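Local coordinates for Ice-binding protein (Leucosporidium, PDB 3UYU), which binds to the surface of ice crystals and inhibits their growth, conferring freeze tolerance with low thermal hysteresis activity, at residues E109-T114 against S127-L132; D154-T159 against K181-E186; F102-A107 against K121-V126; G148-A153 against D175-G180; W142-A147 against T167-Q172. The protein carries 2 engineered substitutions. One frame throughout, in Å; residues are numbered along the deposited sequence.

Contact 1 (E109-T114 against S127-L132); sequences ELRDQT and SVPTDL
T130 and D112 meet through a hydrogen bond: the backbone N of D112 donates to OG1 of T130 at 2.8 Å, and the N-H points almost straight at the oxygen (166°). The hydroxyl reaches it because OG1 sits between the backbone N and the carbonyl carbon (chi1 68°). It hands its own proton on to the O of D131, 3.0 Å from OG1, and is thereby fixed in rotation. A valine in place of T130 would probably leave the D112 N-H without its acceptor and the turn at R111-D112 less firmly tied. Beside this bond, the ring of P129 lies over one face of the R111 guanidinium, CB of P129 3.6 Å from NH2 of R111, and CG of E109 rests on CG of the same proline at 3.8 Å. Both segments round a corner between two faces of a right-handed beta-helix, one coil above the other, and the corners nest. At the start of the corner the N of L110 bonds to the O of S127 at 2.8 Å; S127 is an inferred ice-binding site. Further out, NE of R111 makes a salt bridge with OE2 of E109, 3.1 Å away, which sets the guanidinium above the proline. Water 1 accepts from Q113 N and donates to D131 O, 2.8 Å between water and O, while OD1 of D131 turns to the N of A157 in the next coil.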
# COMPACT_ATOMS: atom_id res chain seq x y z
N GLU A 109 -32.33 12.65 -8.03
CA GLU A 109 -33.21 11.61 -7.46
C GLU A 109 -33.13 10.39 -8.37
O GLU A 109 -33.18 10.56 -9.60
CB GLU A 109 -34.69 12.07 -7.41
CG GLU A 109 -35.58 10.99 -6.85
CD GLU A 109 -37.05 11.41 -6.63
OE1 GLU A 109 -37.41 11.77 -5.50
OE2 GLU A 109 -37.86 11.32 -7.58
N LEU A 110 -32.92 9.21 -7.78
CA LEU A 110 -32.85 8.00 -8.61
C LEU A 110 -34.05 7.17 -8.28
O LEU A 110 -34.05 6.43 -7.29
CB LEU A 110 -31.56 7.21 -8.42
CG LEU A 110 -30.27 7.92 -8.82
CD1 LEU A 110 -29.05 7.10 -8.32
CD2 LEU A 110 -30.23 8.26 -10.35
N ARG A 111 -35.11 7.34 -9.08
CA ARG A 111 -36.39 6.72 -8.82
C ARG A 111 -36.73 5.69 -9.91
O ARG A 111 -36.74 6.02 -11.09
CB ARG A 111 -37.49 7.81 -8.80
CG ARG A 111 -38.87 7.15 -8.52
CD ARG A 111 -40.01 8.20 -8.40
NE ARG A 111 -39.86 9.03 -7.18
CZ ARG A 111 -40.26 8.67 -5.97
NH1 ARG A 111 -40.82 7.48 -5.73
NH2 ARG A 111 -40.07 9.49 -4.96
N ASP A 112 -36.96 4.45 -9.48
CA ASP A 112 -37.25 3.35 -10.40
C ASP A 112 -36.22 3.23 -11.54
O ASP A 112 -36.53 3.02 -12.75
CB ASP A 112 -38.72 3.46 -10.91
CG ASP A 112 -39.71 3.43 -9.78
OD1 ASP A 112 -39.55 2.63 -8.82
OD2 ASP A 112 -40.70 4.21 -9.81
N GLN A 113 -34.94 3.39 -11.17
CA GLN A 113 -33.86 3.37 -12.16
C GLN A 113 -33.18 2.03 -12.38
O GLN A 113 -33.12 1.17 -11.45
CB GLN A 113 -32.73 4.36 -11.78
CG GLN A 113 -33.13 5.83 -11.94
CD GLN A 113 -33.08 6.34 -13.37
OE1 GLN A 113 -32.59 5.69 -14.31
NE2 GLN A 113 -33.60 7.55 -13.53
N THR A 114 -32.79 1.82 -13.62
CA THR A 114 -31.93 0.68 -13.96
C THR A 114 -30.71 1.26 -14.62
O THR A 114 -30.83 1.92 -15.64
CB THR A 114 -32.64 -0.27 -14.93
OG1 THR A 114 -33.75 -0.87 -14.31
CG2 THR A 114 -31.68 -1.34 -15.47
N SER A 127 -30.47 11.13 -3.91
CA SER A 127 -31.38 10.35 -3.07
C SER A 127 -31.91 9.17 -3.89
O SER A 127 -31.99 9.27 -5.11
CB SER A 127 -32.58 11.18 -2.54
OG SER A 127 -33.40 11.60 -3.61
N VAL A 128 -32.22 8.09 -3.20
CA VAL A 128 -32.63 6.84 -3.83
C VAL A 128 -33.93 6.45 -3.09
O VAL A 128 -33.91 5.78 -2.07
CB VAL A 128 -31.51 5.76 -3.77
CG1 VAL A 128 -31.90 4.59 -4.61
CG2 VAL A 128 -30.11 6.34 -4.20
N PRO A 129 -35.10 6.94 -3.58
CA PRO A 129 -36.37 6.70 -2.89
C PRO A 129 -36.99 5.30 -3.10
O PRO A 129 -37.94 4.93 -2.42
CB PRO A 129 -37.28 7.78 -3.46
CG PRO A 129 -36.73 8.02 -4.87
CD PRO A 129 -35.22 7.87 -4.73
N THR A 130 -36.45 4.54 -4.07
CA THR A 130 -36.98 3.23 -4.46
C THR A 130 -35.82 2.25 -4.65
O THR A 130 -34.62 2.59 -4.53
CB THR A 130 -37.74 3.25 -5.79
OG1 THR A 130 -36.81 3.52 -6.85
CG2 THR A 130 -38.84 4.35 -5.77
N ASP A 131 -36.15 0.99 -4.95
CA ASP A 131 -35.10 0.07 -5.36
C ASP A 131 -34.32 0.57 -6.56
O ASP A 131 -34.83 1.35 -7.37
CB ASP A 131 -35.74 -1.31 -5.74
CG ASP A 131 -36.38 -2.01 -4.55
OD1 ASP A 131 -36.23 -1.63 -3.37
OD2 ASP A 131 -37.14 -2.99 -4.79
N LEU A 132 -33.06 0.15 -6.68
CA LEU A 132 -32.16 0.55 -7.73
C LEU A 132 -31.49 -0.70 -8.30
O LEU A 132 -31.04 -1.57 -7.53
CB LEU A 132 -31.07 1.47 -7.12
CG LEU A 132 -29.96 1.99 -8.07
CD1 LEU A 132 -30.56 2.92 -9.11
CD2 LEU A 132 -28.91 2.73 -7.18
O HOH W 1 -33.91 3.76 -8.47
O HOH W 2 -38.00 0.34 -8.25

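Contact 2 (D154-T159 against K181-E186); sequences DGVAFT and KGAHFE
The rings of F158 and F185 overlap obliquely, their planes 37° apart and their centroids 4.6 Å from each other. CE2 of F158 sits over one face of the F185 ring, toward its rim, and comes within 3.4 Å of CE2 of F185; CA of F185 in turn lies over a face of F158. The two side chains run alongside each other although their first torsions differ: CG of F185 is anti to its backbone N (chi1 -165°), whereas CG of F158 lies beside its own. The imidazole of H184 has the O of F158 at its edge, and in the same plane NE2 donates to the anti lone pair of E186 OE2 at 2.7 Å. With ND1 bonded to OG of S202, both ring nitrogens are engaged and the imidazole is kept from turning. The backbones are tied by H184 N to V156 O at 2.9 Å and F158 N to H184 O at 2.8 Å. Toward the other end, G155 N bonds to K181 O at 2.8 Å, and K181 N makes a weak bond to OD1 of D154. G155 and G182 both have positive phi and turn the chain at matching positions. Equivalent corners repeated coil upon coil, with their phenylalanines packed inward, fit the right-handed beta-helix on which this protein is built.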
# COMPACT_ATOMS: atom_id res chain seq x y z
N ASP A 154 -35.69 4.28 3.61
CA ASP A 154 -35.92 3.08 4.39
C ASP A 154 -36.42 1.98 3.47
O ASP A 154 -37.32 2.20 2.72
CB ASP A 154 -36.99 3.28 5.50
CG ASP A 154 -36.55 4.21 6.58
OD1 ASP A 154 -35.37 4.63 6.57
OD2 ASP A 154 -37.37 4.54 7.48
N GLY A 155 -35.86 0.81 3.63
CA GLY A 155 -36.29 -0.37 2.92
C GLY A 155 -35.95 -0.54 1.44
O GLY A 155 -36.36 -1.56 0.85
N VAL A 156 -35.24 0.40 0.85
CA VAL A 156 -34.97 0.28 -0.61
C VAL A 156 -33.85 -0.77 -0.72
O VAL A 156 -33.05 -0.93 0.21
CB VAL A 156 -34.49 1.61 -1.28
CG1 VAL A 156 -35.58 2.76 -1.30
CG2 VAL A 156 -33.17 2.09 -0.69
N ALA A 157 -33.77 -1.41 -1.88
CA ALA A 157 -32.72 -2.40 -2.10
C ALA A 157 -32.01 -2.23 -3.42
O ALA A 157 -32.63 -1.95 -4.46
CB ALA A 157 -33.31 -3.81 -1.98
N PHE A 158 -30.68 -2.34 -3.40
CA PHE A 158 -29.88 -2.42 -4.64
C PHE A 158 -29.91 -3.85 -5.17
O PHE A 158 -29.71 -4.79 -4.41
CB PHE A 158 -28.39 -2.02 -4.42
CG PHE A 158 -28.16 -0.52 -4.20
CD1 PHE A 158 -29.19 0.38 -3.83
CD2 PHE A 158 -26.86 -0.05 -4.30
CE1 PHE A 158 -28.87 1.77 -3.56
CE2 PHE A 158 -26.51 1.29 -4.00
CZ PHE A 158 -27.53 2.21 -3.70
N THR A 159 -30.23 -3.99 -6.47
CA THR A 159 -30.32 -5.32 -7.11
C THR A 159 -29.29 -5.39 -8.21
O THR A 159 -29.03 -4.40 -8.92
CB THR A 159 -31.81 -5.54 -7.62
OG1 THR A 159 -32.02 -4.80 -8.77
CG2 THR A 159 -32.77 -5.18 -6.62
N LYS A 181 -33.14 2.78 7.32
CA LYS A 181 -33.50 1.56 8.04
C LYS A 181 -33.95 0.37 7.14
O LYS A 181 -34.83 0.52 6.25
CB LYS A 181 -34.64 1.87 9.04
CG LYS A 181 -34.27 2.99 10.00
CD LYS A 181 -35.55 3.61 10.65
CE LYS A 181 -36.11 2.77 11.74
NZ LYS A 181 -35.88 3.38 13.12
N GLY A 182 -33.32 -0.76 7.30
CA GLY A 182 -33.59 -2.00 6.52
C GLY A 182 -33.31 -1.92 5.03
O GLY A 182 -33.73 -2.81 4.28
N ALA A 183 -32.61 -0.88 4.60
CA ALA A 183 -32.21 -0.77 3.19
C ALA A 183 -31.02 -1.69 2.92
O ALA A 183 -30.35 -2.14 3.83
CB ALA A 183 -31.84 0.67 2.82
N HIS A 184 -30.86 -2.05 1.65
CA HIS A 184 -29.74 -2.93 1.24
C HIS A 184 -28.92 -2.28 0.13
O HIS A 184 -29.43 -1.98 -0.96
CB HIS A 184 -30.25 -4.29 0.72
CG HIS A 184 -29.13 -5.13 0.23
ND1 HIS A 184 -28.23 -5.74 1.08
CD2 HIS A 184 -28.71 -5.36 -1.02
CE1 HIS A 184 -27.30 -6.33 0.36
NE2 HIS A 184 -27.55 -6.10 -0.92
N PHE A 185 -27.63 -2.06 0.43
CA PHE A 185 -26.66 -1.47 -0.46
C PHE A 185 -25.72 -2.53 -1.04
O PHE A 185 -25.42 -3.55 -0.40
CB PHE A 185 -25.87 -0.45 0.40
CG PHE A 185 -25.03 0.54 -0.41
CD1 PHE A 185 -23.71 0.21 -0.80
CD2 PHE A 185 -25.53 1.79 -0.72
CE1 PHE A 185 -22.89 1.14 -1.55
CE2 PHE A 185 -24.74 2.71 -1.46
CZ PHE A 185 -23.45 2.38 -1.86
N GLU A 186 -25.29 -2.28 -2.28
CA GLU A 186 -24.24 -3.09 -2.96
C GLU A 186 -23.13 -2.13 -3.47
O GLU A 186 -23.43 -1.20 -4.21
CB GLU A 186 -24.79 -3.80 -4.21
CG GLU A 186 -25.79 -4.89 -3.90
CD GLU A 186 -25.15 -6.24 -3.54
OE1 GLU A 186 -24.11 -6.59 -4.12
OE2 GLU A 186 -25.72 -6.97 -2.68

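Contact 3 (F102-A107 against K121-V126); sequences FLELGA and KWTSSV
The backbones run parallel where L103 bridges K121, with K121 N donating to F102 O at 2.8 Å and E104 N to K121 O at 2.9 Å; then E104, with positive phi, turns the chain. Its carboxylate comes back to T123, which it meets at about a right angle. The N of T123 is shared between OE1 and OE2 of E104, 3.0 Å and 3.1 Å away, on their syn side, and OG1 of T123 donates to OE2 at 2.7 Å. CG of E104 lies beside the backbone N, and a bend at chi2 (-65°) folds the glutamate back toward T123. Water 3 donates to E104 OE1 and to S124 OG, so the carboxylate has donors at both oxygens, which would probably stabilise its negative charge. W122 is held by its edge: NE1 donates in the ring plane to a lone pair of L105 O at 2.9 Å. One indole face carries CG2 of V126, while water 4 lies over the centre of the opposite face, 3.2 Å above the plane, and itself bonds L105 N and K121 O. At the outer side CD1 of L103 lies alongside the aliphatic chain of K121, 4.0 Å from its CB. A short parallel bridge followed by a corner tied down through side chains belongs to the end of the right-handed beta-helix, where strand 102-103 pairs with the longer 118-122.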
# COMPACT_ATOMS: atom_id res chain seq x y z
N PHE A 102 -23.22 10.24 -17.68
CA PHE A 102 -24.45 10.82 -17.17
C PHE A 102 -24.09 11.97 -16.26
O PHE A 102 -23.24 11.83 -15.34
CB PHE A 102 -25.31 9.77 -16.44
CG PHE A 102 -25.65 8.61 -17.30
CD1 PHE A 102 -26.78 8.63 -18.12
CD2 PHE A 102 -24.79 7.49 -17.37
CE1 PHE A 102 -27.04 7.55 -18.97
CE2 PHE A 102 -25.06 6.41 -18.21
CZ PHE A 102 -26.21 6.46 -19.00
N LEU A 103 -24.75 13.09 -16.50
CA LEU A 103 -24.60 14.32 -15.73
C LEU A 103 -25.93 14.82 -15.18
O LEU A 103 -26.90 15.16 -15.90
CB LEU A 103 -23.91 15.36 -16.56
CG LEU A 103 -23.39 16.67 -15.90
CD1 LEU A 103 -22.66 16.45 -14.55
CD2 LEU A 103 -22.60 17.54 -16.86
N GLU A 104 -25.97 14.89 -13.88
CA GLU A 104 -27.15 15.26 -13.14
C GLU A 104 -28.37 14.37 -13.46
O GLU A 104 -29.49 14.84 -13.52
CB GLU A 104 -27.52 16.75 -13.37
CG GLU A 104 -26.31 17.69 -13.37
CD GLU A 104 -25.57 17.79 -11.98
OE1 GLU A 104 -25.97 17.15 -11.00
OE2 GLU A 104 -24.57 18.52 -11.88
N LEU A 105 -28.17 13.04 -13.52
CA LEU A 105 -29.31 12.16 -13.87
C LEU A 105 -30.40 12.30 -12.82
O LEU A 105 -30.16 12.27 -11.61
CB LEU A 105 -28.80 10.72 -13.97
CG LEU A 105 -29.86 9.68 -14.24
CD1 LEU A 105 -30.42 9.76 -15.68
CD2 LEU A 105 -29.23 8.31 -13.96
N GLY A 106 -31.65 12.47 -13.28
CA GLY A 106 -32.79 12.57 -12.37
C GLY A 106 -32.80 13.83 -11.53
O GLY A 106 -33.55 13.92 -10.55
N ALA A 107 -31.92 14.77 -11.88
CA ALA A 107 -31.74 15.98 -11.06
C ALA A 107 -31.42 15.65 -9.61
O ALA A 107 -31.80 16.34 -8.67
CB ALA A 107 -33.01 16.95 -11.17
N LYS A 121 -22.19 11.39 -12.76
CA LYS A 121 -21.73 12.54 -11.96
C LYS A 121 -22.92 13.41 -11.58
O LYS A 121 -23.78 13.71 -12.42
CB LYS A 121 -20.75 13.40 -12.76
CG LYS A 121 -20.18 14.57 -11.97
CD LYS A 121 -19.15 15.36 -12.80
CE LYS A 121 -18.75 16.59 -12.00
NZ LYS A 121 -17.72 16.10 -11.08
N TRP A 122 -22.91 13.89 -10.34
CA TRP A 122 -23.85 14.93 -9.88
C TRP A 122 -23.11 15.96 -9.11
O TRP A 122 -22.26 15.64 -8.26
CB TRP A 122 -24.81 14.38 -8.86
CG TRP A 122 -25.76 13.32 -9.41
CD1 TRP A 122 -27.02 13.52 -9.80
CD2 TRP A 122 -25.48 11.91 -9.58
NE1 TRP A 122 -27.60 12.33 -10.20
CE2 TRP A 122 -26.66 11.33 -10.10
CE3 TRP A 122 -24.36 11.11 -9.35
CZ2 TRP A 122 -26.77 9.93 -10.37
CZ3 TRP A 122 -24.44 9.68 -9.60
CH2 TRP A 122 -25.63 9.13 -10.14
N THR A 123 -23.50 17.23 -9.32
CA THR A 123 -22.96 18.32 -8.47
C THR A 123 -23.80 18.58 -7.24
O THR A 123 -23.41 19.39 -6.36
CB THR A 123 -22.73 19.66 -9.23
OG1 THR A 123 -23.97 20.13 -9.74
CG2 THR A 123 -21.77 19.49 -10.34
N SER A 124 -24.94 17.90 -7.15
CA SER A 124 -25.85 17.93 -6.04
C SER A 124 -25.64 16.76 -5.12
O SER A 124 -24.70 15.96 -5.33
CB SER A 124 -27.31 17.86 -6.58
OG SER A 124 -27.57 16.57 -7.22
N SER A 125 -26.51 16.66 -4.13
CA SER A 125 -26.74 15.41 -3.39
C SER A 125 -27.57 14.44 -4.24
O SER A 125 -28.16 14.83 -5.23
CB SER A 125 -27.44 15.67 -2.07
OG SER A 125 -26.69 16.53 -1.26
N VAL A 126 -27.53 13.17 -3.85
CA VAL A 126 -28.30 12.11 -4.56
C VAL A 126 -29.20 11.38 -3.53
O VAL A 126 -28.78 11.01 -2.43
CB VAL A 126 -27.33 11.17 -5.37
CG1 VAL A 126 -28.08 9.91 -5.93
CG2 VAL A 126 -26.64 11.88 -6.49
O HOH W 3 -28.41 16.78 -9.83
O HOH W 4 -25.55 11.59 -13.13

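Contact 4 (G148-A153 against D175-G180); sequences GGLSMA and DDVTVG. Engineered in segment 148-153: M152 (natural residue Leu).
L150 bridges V177, S151 bridges T178 and M152 bridges V179, three parallel rungs between successive coils of the right-handed beta-helix. Strands 150-152 and 177-179 run only 8° off parallel, and their peptide groups serve each other in turn. The O of L150 accepts from T178 N at 2.8 Å, and the O of T178 accepts from M152 N at 2.9 Å. Before them, L150 N donates to D176 O at a longer 3.1 Å. At the entrance the bond from D175 N to G148 O is less regular, the donor standing well above the carbonyl plane, and at the exit G180 N makes a weak bond to M152 O. Toward the previous coil, S151 bonds with V126 and V128, and just before the strand G149 N bonds to OG of S125. D176 OD1 is satisfied by the N of F194. S151 and T178 lie on one face of the sheet, the same sheet that holds the inferred ice-binding residue S127, whose side chain is about 5 Å from that of S151. L150, M152, V177 and V179 lie on the other face, where CB of L150 faces CG2 of V177 at 4.2 Å. M152 is an engineered residue, leucine in the natural sequence, present here as selenomethionine; its chain bends at chi3 (80°), and SE rests 3.9 Å from CG1 of V179.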
# COMPACT_ATOMS: atom_id res chain seq x y z
N GLY A 148 -22.43 16.17 -3.31
CA GLY A 148 -23.13 16.32 -2.04
C GLY A 148 -23.22 15.03 -1.24
O GLY A 148 -22.26 14.24 -1.24
N GLY A 149 -24.34 14.86 -0.54
CA GLY A 149 -24.67 13.65 0.27
C GLY A 149 -25.30 12.54 -0.57
O GLY A 149 -25.63 12.75 -1.75
N LEU A 150 -25.36 11.36 0.03
CA LEU A 150 -26.08 10.25 -0.59
C LEU A 150 -27.05 9.67 0.45
O LEU A 150 -26.68 9.36 1.57
CB LEU A 150 -25.07 9.19 -1.00
CG LEU A 150 -25.45 8.11 -2.03
CD1 LEU A 150 -24.73 6.71 -1.85
CD2 LEU A 150 -26.66 8.10 -2.84
N SER A 151 -28.32 9.48 0.09
CA SER A 151 -29.29 8.93 1.05
C SER A 151 -30.13 7.91 0.35
O SER A 151 -30.53 8.14 -0.80
CB SER A 151 -30.36 9.96 1.52
OG SER A 151 -29.86 11.25 1.72
N MSE A 152 -30.39 6.82 1.06
CA MSE A 152 -31.27 5.71 0.56
C MSE A 152 -32.44 5.64 1.50
O MSE A 152 -32.25 5.56 2.73
CB MSE A 152 -30.57 4.33 0.62
CG MSE A 152 -29.64 4.02 -0.47
SE MSE A 152 -28.97 2.20 -0.08
CE MSE A 152 -30.47 1.10 -0.75
N ALA A 153 -33.64 5.66 0.90
CA ALA A 153 -34.85 5.62 1.74
C ALA A 153 -34.99 4.26 2.48
O ALA A 153 -34.38 3.25 2.09
CB ALA A 153 -36.11 5.88 0.93
N ASP A 175 -20.25 14.47 0.78
CA ASP A 175 -20.95 14.81 2.04
C ASP A 175 -21.57 13.53 2.69
O ASP A 175 -21.35 12.43 2.20
CB ASP A 175 -22.01 15.89 1.80
CG ASP A 175 -21.42 17.28 1.57
OD1 ASP A 175 -20.37 17.60 2.22
OD2 ASP A 175 -22.04 18.09 0.79
N ASP A 176 -22.30 13.65 3.78
CA ASP A 176 -22.73 12.46 4.55
C ASP A 176 -23.55 11.45 3.76
O ASP A 176 -24.34 11.80 2.89
CB ASP A 176 -23.57 12.84 5.79
CG ASP A 176 -22.82 13.70 6.81
OD1 ASP A 176 -21.57 13.80 6.77
OD2 ASP A 176 -23.50 14.30 7.69
N VAL A 177 -23.35 10.20 4.12
CA VAL A 177 -24.09 9.07 3.52
C VAL A 177 -25.06 8.51 4.55
O VAL A 177 -24.64 8.22 5.66
CB VAL A 177 -23.14 7.95 3.05
CG1 VAL A 177 -24.02 6.70 2.51
CG2 VAL A 177 -22.16 8.40 1.90
N THR A 178 -26.34 8.39 4.22
CA THR A 178 -27.28 7.73 5.11
C THR A 178 -27.96 6.56 4.39
O THR A 178 -28.68 6.77 3.43
CB THR A 178 -28.41 8.69 5.52
OG1 THR A 178 -27.83 9.81 6.19
CG2 THR A 178 -29.39 7.98 6.49
N VAL A 179 -27.74 5.36 4.90
CA VAL A 179 -28.42 4.18 4.32
C VAL A 179 -29.63 3.96 5.23
O VAL A 179 -29.47 3.72 6.43
CB VAL A 179 -27.48 2.94 4.31
CG1 VAL A 179 -28.17 1.71 3.74
CG2 VAL A 179 -26.21 3.22 3.52
N GLY A 180 -30.83 4.07 4.67
CA GLY A 180 -31.99 3.99 5.56
C GLY A 180 -32.25 2.72 6.31
O GLY A 180 -31.74 1.65 5.98

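Contact 5 (W142-A147 against T167-Q172); sequences WVFQIA and TNIAFQ
F171 lays its ring over that of F144 in an offset stack, planes 15° apart and centroids 4.2 Å from each other. CD1 of F144 fits over the centre of the F171 ring, while CE1 of F171 comes down nearer the rim of F144, 3.6 Å from its CG. The rings match because both CG atoms lie beside the backbone N. To one side of the stack CD1 of I146 comes to the edge of F171 at 4.1 Å; on the other, CG2 of I169 meets the edge of F144. I169 also turns CG1 against CE3 of W142, 3.6 Å away, so this isoleucine fills the hollow between indole and phenyl. An alanine at F171 would probably open a gap over the F144 ring and leave both that ring and CD1 of I146 with less to pack on. Opposite this row, Q172 bends at chi2 (-91°) to bring OE1 over Q145, 3.4 Å from its CB. The two amides find their bonds outside: NE2 of Q145 with O of A94 and F97, NE2 of Q172 with OH of Y91. The backbones form a parallel ladder, ending with I146 N to Q172 O at 2.9 Å. W142, I169, F144 and F171 thus make one face apolar, while the other mixes V143 and A170 with two amides whose bonds go to helix 76-96 and to F97.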
# COMPACT_ATOMS: atom_id res chain seq x y z
N TRP A 142 -18.97 0.53 -12.71
CA TRP A 142 -19.79 1.73 -12.44
C TRP A 142 -19.01 2.61 -11.43
O TRP A 142 -18.53 2.11 -10.44
CB TRP A 142 -21.08 1.35 -11.71
CG TRP A 142 -22.14 0.65 -12.54
CD1 TRP A 142 -23.26 1.22 -13.11
CD2 TRP A 142 -22.22 -0.76 -12.81
NE1 TRP A 142 -24.03 0.23 -13.72
CE2 TRP A 142 -23.41 -0.98 -13.55
CE3 TRP A 142 -21.40 -1.87 -12.50
CZ2 TRP A 142 -23.81 -2.26 -14.01
CZ3 TRP A 142 -21.79 -3.15 -12.95
CH2 TRP A 142 -23.00 -3.31 -13.74
N VAL A 143 -18.97 3.92 -11.68
CA VAL A 143 -18.50 4.87 -10.67
C VAL A 143 -19.48 6.00 -10.60
O VAL A 143 -19.86 6.52 -11.68
CB VAL A 143 -17.09 5.45 -11.02
CG1 VAL A 143 -16.76 6.67 -10.07
CG2 VAL A 143 -16.07 4.34 -10.97
N PHE A 144 -19.90 6.33 -9.38
CA PHE A 144 -20.74 7.52 -9.04
C PHE A 144 -19.90 8.57 -8.39
O PHE A 144 -19.16 8.29 -7.45
CB PHE A 144 -21.88 7.07 -8.10
CG PHE A 144 -22.64 5.90 -8.70
CD1 PHE A 144 -22.16 4.58 -8.56
CD2 PHE A 144 -23.67 6.12 -9.60
CE1 PHE A 144 -22.81 3.50 -9.25
CE2 PHE A 144 -24.33 5.08 -10.25
CZ PHE A 144 -23.90 3.77 -10.11
N GLN A 145 -19.95 9.77 -8.97
CA GLN A 145 -19.26 10.94 -8.41
C GLN A 145 -20.30 11.92 -7.89
O GLN A 145 -21.06 12.48 -8.72
CB GLN A 145 -18.42 11.63 -9.48
CG GLN A 145 -17.41 10.73 -10.21
CD GLN A 145 -16.76 11.44 -11.37
OE1 GLN A 145 -17.45 12.11 -12.18
NE2 GLN A 145 -15.45 11.24 -11.54
N ILE A 146 -20.43 11.98 -6.58
CA ILE A 146 -21.52 12.76 -5.94
C ILE A 146 -20.88 13.84 -5.08
O ILE A 146 -20.22 13.55 -4.08
CB ILE A 146 -22.39 11.81 -5.04
CG1 ILE A 146 -23.03 10.70 -5.92
CG2 ILE A 146 -23.46 12.60 -4.33
CD1 ILE A 146 -23.60 9.54 -5.19
N ALA A 147 -21.08 15.10 -5.50
CA ALA A 147 -20.49 16.21 -4.76
C ALA A 147 -21.13 16.44 -3.42
O ALA A 147 -20.45 16.90 -2.48
CB ALA A 147 -20.50 17.50 -5.60
N THR A 167 -18.09 -5.85 -6.52
CA THR A 167 -16.68 -5.42 -6.52
C THR A 167 -16.41 -4.37 -7.57
O THR A 167 -15.36 -3.72 -7.51
CB THR A 167 -15.73 -6.59 -6.74
OG1 THR A 167 -16.06 -7.29 -7.94
CG2 THR A 167 -15.93 -7.59 -5.60
N ASN A 168 -17.32 -4.23 -8.55
CA ASN A 168 -17.13 -3.33 -9.69
C ASN A 168 -17.98 -2.09 -9.61
O ASN A 168 -18.17 -1.45 -10.66
CB ASN A 168 -17.36 -4.10 -11.02
CG ASN A 168 -16.32 -5.19 -11.22
OD1 ASN A 168 -15.15 -5.06 -10.78
ND2 ASN A 168 -16.75 -6.32 -11.86
N ILE A 169 -18.54 -1.76 -8.42
CA ILE A 169 -19.47 -0.62 -8.23
C ILE A 169 -18.81 0.24 -7.14
O ILE A 169 -18.56 -0.25 -6.02
CB ILE A 169 -20.87 -1.11 -7.75
CG1 ILE A 169 -21.56 -1.97 -8.88
CG2 ILE A 169 -21.74 0.03 -7.37
CD1 ILE A 169 -22.87 -2.72 -8.38
N ALA A 170 -18.48 1.50 -7.49
CA ALA A 170 -17.87 2.42 -6.52
C ALA A 170 -18.60 3.73 -6.45
O ALA A 170 -18.91 4.31 -7.50
CB ALA A 170 -16.40 2.67 -6.89
N PHE A 171 -18.88 4.17 -5.21
CA PHE A 171 -19.56 5.43 -4.98
C PHE A 171 -18.63 6.37 -4.28
O PHE A 171 -18.24 6.14 -3.12
CB PHE A 171 -20.78 5.19 -4.04
CG PHE A 171 -22.02 4.59 -4.72
CD1 PHE A 171 -23.08 5.43 -5.08
CD2 PHE A 171 -22.15 3.20 -4.93
CE1 PHE A 171 -24.27 4.93 -5.69
CE2 PHE A 171 -23.32 2.67 -5.57
CZ PHE A 171 -24.37 3.52 -5.91
N GLN A 172 -18.31 7.48 -4.94
CA GLN A 172 -17.48 8.51 -4.27
C GLN A 172 -18.42 9.62 -3.84
O GLN A 172 -19.12 10.16 -4.69
CB GLN A 172 -16.48 9.04 -5.31
CG GLN A 172 -15.71 10.37 -4.84
CD GLN A 172 -16.43 11.63 -5.27
OE1 GLN A 172 -16.79 11.79 -6.45
NE2 GLN A 172 -16.61 12.58 -4.31

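The five contacts are joints between successive coils of one beta-helix. Contact 5 leads along both its segments into contact 4, and contact 4 into contact 2, so the three trace a pair of neighbouring coils; M152 CE meets F158 CE1 at 3.3 Å, and F185 CZ meets F171 CD2 at 3.4 Å. Contacts 3 and 1 belong to the end of the beta-helix, their centres about 12 Å apart, joined where L110 CD2 packs on L105 CD2. Backbone bonds carry the stack onward: W122 N to Q145 O (2.8 Å) links contacts 3 and 5, and V128 N to S151 O (2.9 Å) links 1 and 4. S127, an inferred ice-binding site, lies in contact 1, next to contact 4.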